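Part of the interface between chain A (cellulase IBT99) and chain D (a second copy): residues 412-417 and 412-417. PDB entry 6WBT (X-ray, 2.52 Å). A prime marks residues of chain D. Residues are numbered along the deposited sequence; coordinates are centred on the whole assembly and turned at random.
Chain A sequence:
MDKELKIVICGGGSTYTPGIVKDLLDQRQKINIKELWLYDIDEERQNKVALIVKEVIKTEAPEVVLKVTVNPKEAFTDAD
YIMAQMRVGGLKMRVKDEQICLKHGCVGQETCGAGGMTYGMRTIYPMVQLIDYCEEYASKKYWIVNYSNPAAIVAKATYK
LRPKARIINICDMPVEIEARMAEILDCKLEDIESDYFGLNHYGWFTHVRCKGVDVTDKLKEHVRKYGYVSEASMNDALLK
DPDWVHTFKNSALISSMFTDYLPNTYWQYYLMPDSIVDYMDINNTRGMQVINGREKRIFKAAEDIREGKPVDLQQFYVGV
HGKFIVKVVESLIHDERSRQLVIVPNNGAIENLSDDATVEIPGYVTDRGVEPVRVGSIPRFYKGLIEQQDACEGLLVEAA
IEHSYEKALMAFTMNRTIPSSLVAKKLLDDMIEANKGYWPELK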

# COMPACT_ATOMS: atom_id res chain seq x y z
N PHE A 412 -12.74 8.04 -22.68
CA PHE A 412 -14.07 8.63 -22.85
C PHE A 412 -15.14 7.77 -22.20
O PHE A 412 -16.11 8.30 -21.64
CB PHE A 412 -14.35 8.84 -24.34
CG PHE A 412 -13.72 10.08 -24.91
CD1 PHE A 412 -12.34 10.22 -24.95
CD2 PHE A 412 -14.50 11.10 -25.42
CE1 PHE A 412 -11.76 11.35 -25.47
CE2 PHE A 412 -13.93 12.24 -25.95
CZ PHE A 412 -12.55 12.37 -25.97
N THR A 413 -15.00 6.44 -22.28
CA THR A 413 -15.97 5.56 -21.64
C THR A 413 -15.97 5.72 -20.13
O THR A 413 -17.03 5.62 -19.49
CB THR A 413 -15.68 4.10 -22.03
OG1 THR A 413 -15.76 3.96 -23.45
CG2 THR A 413 -16.68 3.16 -21.37
N MSE A 414 -14.81 5.99 -19.54
CA MSE A 414 -14.67 6.08 -18.09
C MSE A 414 -15.35 7.33 -17.50
O MSE A 414 -15.83 7.30 -16.37
CB MSE A 414 -13.19 6.08 -17.71
CG MSE A 414 -12.92 6.09 -16.22
SE MSE A 414 -13.38 4.41 -15.35
CE MSE A 414 -12.12 3.26 -16.30
N ASN A 415 -15.39 8.40 -18.29
CA ASN A 415 -15.87 9.68 -17.78
C ASN A 415 -17.34 9.60 -17.38
O ASN A 415 -18.14 8.91 -18.02
CB ASN A 415 -15.66 10.78 -18.83
CG ASN A 415 -15.74 12.17 -18.24
OD1 ASN A 415 -16.83 12.72 -18.06
ND2 ASN A 415 -14.59 12.75 -17.93
N ARG A 416 -17.69 10.33 -16.32
CA ARG A 416 -19.07 10.29 -15.82
C ARG A 416 -20.02 11.03 -16.75
O ARG A 416 -21.21 10.69 -16.80
CB ARG A 416 -19.13 10.89 -14.42
CG ARG A 416 -18.27 10.18 -13.39
CD ARG A 416 -18.50 10.73 -11.99
NE ARG A 416 -19.87 10.49 -11.54
CZ ARG A 416 -20.27 9.39 -10.91
NH1 ARG A 416 -19.40 8.41 -10.66
NH2 ARG A 416 -21.54 9.25 -10.54
N THR A 417 -19.53 12.04 -17.47
CA THR A 417 -20.40 12.78 -18.39
C THR A 417 -20.90 11.89 -19.52
O THR A 417 -22.05 12.00 -19.94
CB THR A 417 -19.65 14.00 -18.94
OG1 THR A 417 -19.32 14.89 -17.87
CG2 THR A 417 -20.50 14.73 -19.97
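Chain D 412-417: FTMNRT

Residues 412-417 of chain D lie against the same residues of chain A, so that a stretch of helix and loop meets its own copy. In both chains the helix enters from earlier in the sequence; residues 412′-414′ are its last part in chain D, and Asn415′ is the first residue to leave helical phi/psi, at -63/141°. Asn415 has similar angles, -64/145°. Beyond Asn415′, Arg416′ and Thr417′ return to helix-like angles (-69/-38° and -65/-13°). Measured from CA 413 to CA 416, the two stretches run 172° apart, an almost exactly antiparallel arrangement. The backbones are nearest at Arg416 and Arg416′, whose CA atoms are 7.6 Å apart.

The two arginines account for most of the covered surface: Arg416′ loses 70 Å² and Arg416 68 Å², out of 232 Å² buried in total over both sides. In each, CA-to-CB points sideways to the partner stretch, yet the long side chain brings its end nearer. The rotamers match, m, t, p for chi1 to chi3 with chi4 close to 90°, so each guanidinium reaches residues 413 and 414 of the other chain in the same manner. There the carbonyl oxygens of Thr413 and Met414 lie at the edge of the Arg416′ guanidinium, near its plane, where the N-H groups point. Arg416′ NH2 comes to 2.5 Å from Thr413 O; the hydrogen bond is short but weak, its N-H...acceptor angle being just 122°. Arg416′ NH1 is looser, 3.7 Å from Met414 O in a contact that is not a hydrogen bond, and is hydrogen-bonded elsewhere in the structure.

The return contact repeats the pattern with small differences. Arg416 NH2 donates to Thr413′ O at 2.6 Å with a better angle of 135°, while Arg416 NH1 remains 3.9 Å from Met414′ O, again without a hydrogen bond. Because each arginine donates to the other chain's Thr413 carbonyl, the two bonds form a reciprocal pair.

Thr413′ and Met414′ add 22 and 23 Å² of covered surface. The CA-to-CB bond of Thr413′ points sideways, and its CG2 lies 4.1 Å from Arg416 NH2. That of Met414′, a selenomethionine, points away, but with chi1 t and chi2 and chi3 both p its SE comes within 4.3 Å of Arg416 NH1; in the other direction Met414 SE stands 4.1 Å from Arg416′ NH1.

The CA-to-CB bond of Asn415′ points away, and the residue hardly touches the chain A stretch; its side chain works within its own loop. Asn415′ OD1 accepts a hydrogen bond from Thr417′ N at 3.0 Å. A second, very short at 2.5 Å, runs from Thr417′ OG1 to Asn415′ OD1, and together they brace the turn that carries Arg416′. In chain A, Thr417 N to Asn415 OD1 measures 2.8 Å. The threonine rotamers differ, p at Thr417′ and m at Thr417, a local departure from the near symmetry of the pair. Phe412′ and Thr417′ make no contact with the chain A stretch.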

# COMPACT_ATOMS: atom_id res chain seq x y z
N PHE D 412 -26.07 5.12 -4.79
CA PHE D 412 -26.86 5.28 -6.01
C PHE D 412 -26.18 6.23 -6.99
O PHE D 412 -26.19 5.99 -8.20
CB PHE D 412 -28.26 5.77 -5.67
CG PHE D 412 -29.26 4.67 -5.44
CD1 PHE D 412 -28.99 3.65 -4.53
CD2 PHE D 412 -30.46 4.65 -6.12
CE1 PHE D 412 -29.91 2.64 -4.32
CE2 PHE D 412 -31.38 3.64 -5.92
CZ PHE D 412 -31.10 2.63 -5.02
N THR D 413 -25.57 7.30 -6.48
CA THR D 413 -24.88 8.24 -7.36
C THR D 413 -23.64 7.61 -7.99
O THR D 413 -23.29 7.95 -9.13
CB THR D 413 -24.50 9.50 -6.59
OG1 THR D 413 -25.65 10.01 -5.90
CG2 THR D 413 -23.98 10.58 -7.53
N MSE D 414 -22.99 6.70 -7.29
CA MSE D 414 -21.75 6.09 -7.76
C MSE D 414 -21.97 5.14 -8.93
O MSE D 414 -21.09 4.97 -9.78
CB MSE D 414 -21.06 5.35 -6.62
CG MSE D 414 -19.65 4.89 -6.93
SE MSE D 414 -18.39 6.38 -7.04
CE MSE D 414 -18.52 6.99 -5.19
N ASN D 415 -23.15 4.51 -8.97
CA ASN D 415 -23.43 3.51 -9.99
C ASN D 415 -23.40 4.14 -11.39
O ASN D 415 -23.87 5.26 -11.59
CB ASN D 415 -24.78 2.85 -9.73
CG ASN D 415 -24.97 1.57 -10.52
OD1 ASN D 415 -25.42 1.60 -11.67
ND2 ASN D 415 -24.64 0.44 -9.91
N ARG D 416 -22.84 3.40 -12.35
CA ARG D 416 -22.69 3.93 -13.70
C ARG D 416 -24.03 4.09 -14.40
O ARG D 416 -24.24 5.07 -15.13
CB ARG D 416 -21.77 3.03 -14.52
CG ARG D 416 -20.35 2.90 -13.99
CD ARG D 416 -19.45 2.20 -14.99
NE ARG D 416 -19.32 2.95 -16.23
CZ ARG D 416 -18.40 3.88 -16.45
NH1 ARG D 416 -17.52 4.18 -15.51
NH2 ARG D 416 -18.36 4.51 -17.62
N THR D 417 -24.95 3.15 -14.18
CA THR D 417 -26.24 3.18 -14.87
C THR D 417 -27.09 4.38 -14.49
O THR D 417 -28.08 4.66 -15.17
CB THR D 417 -27.01 1.89 -14.59
OG1 THR D 417 -27.33 1.82 -13.20
CG2 THR D 417 -26.19 0.68 -14.99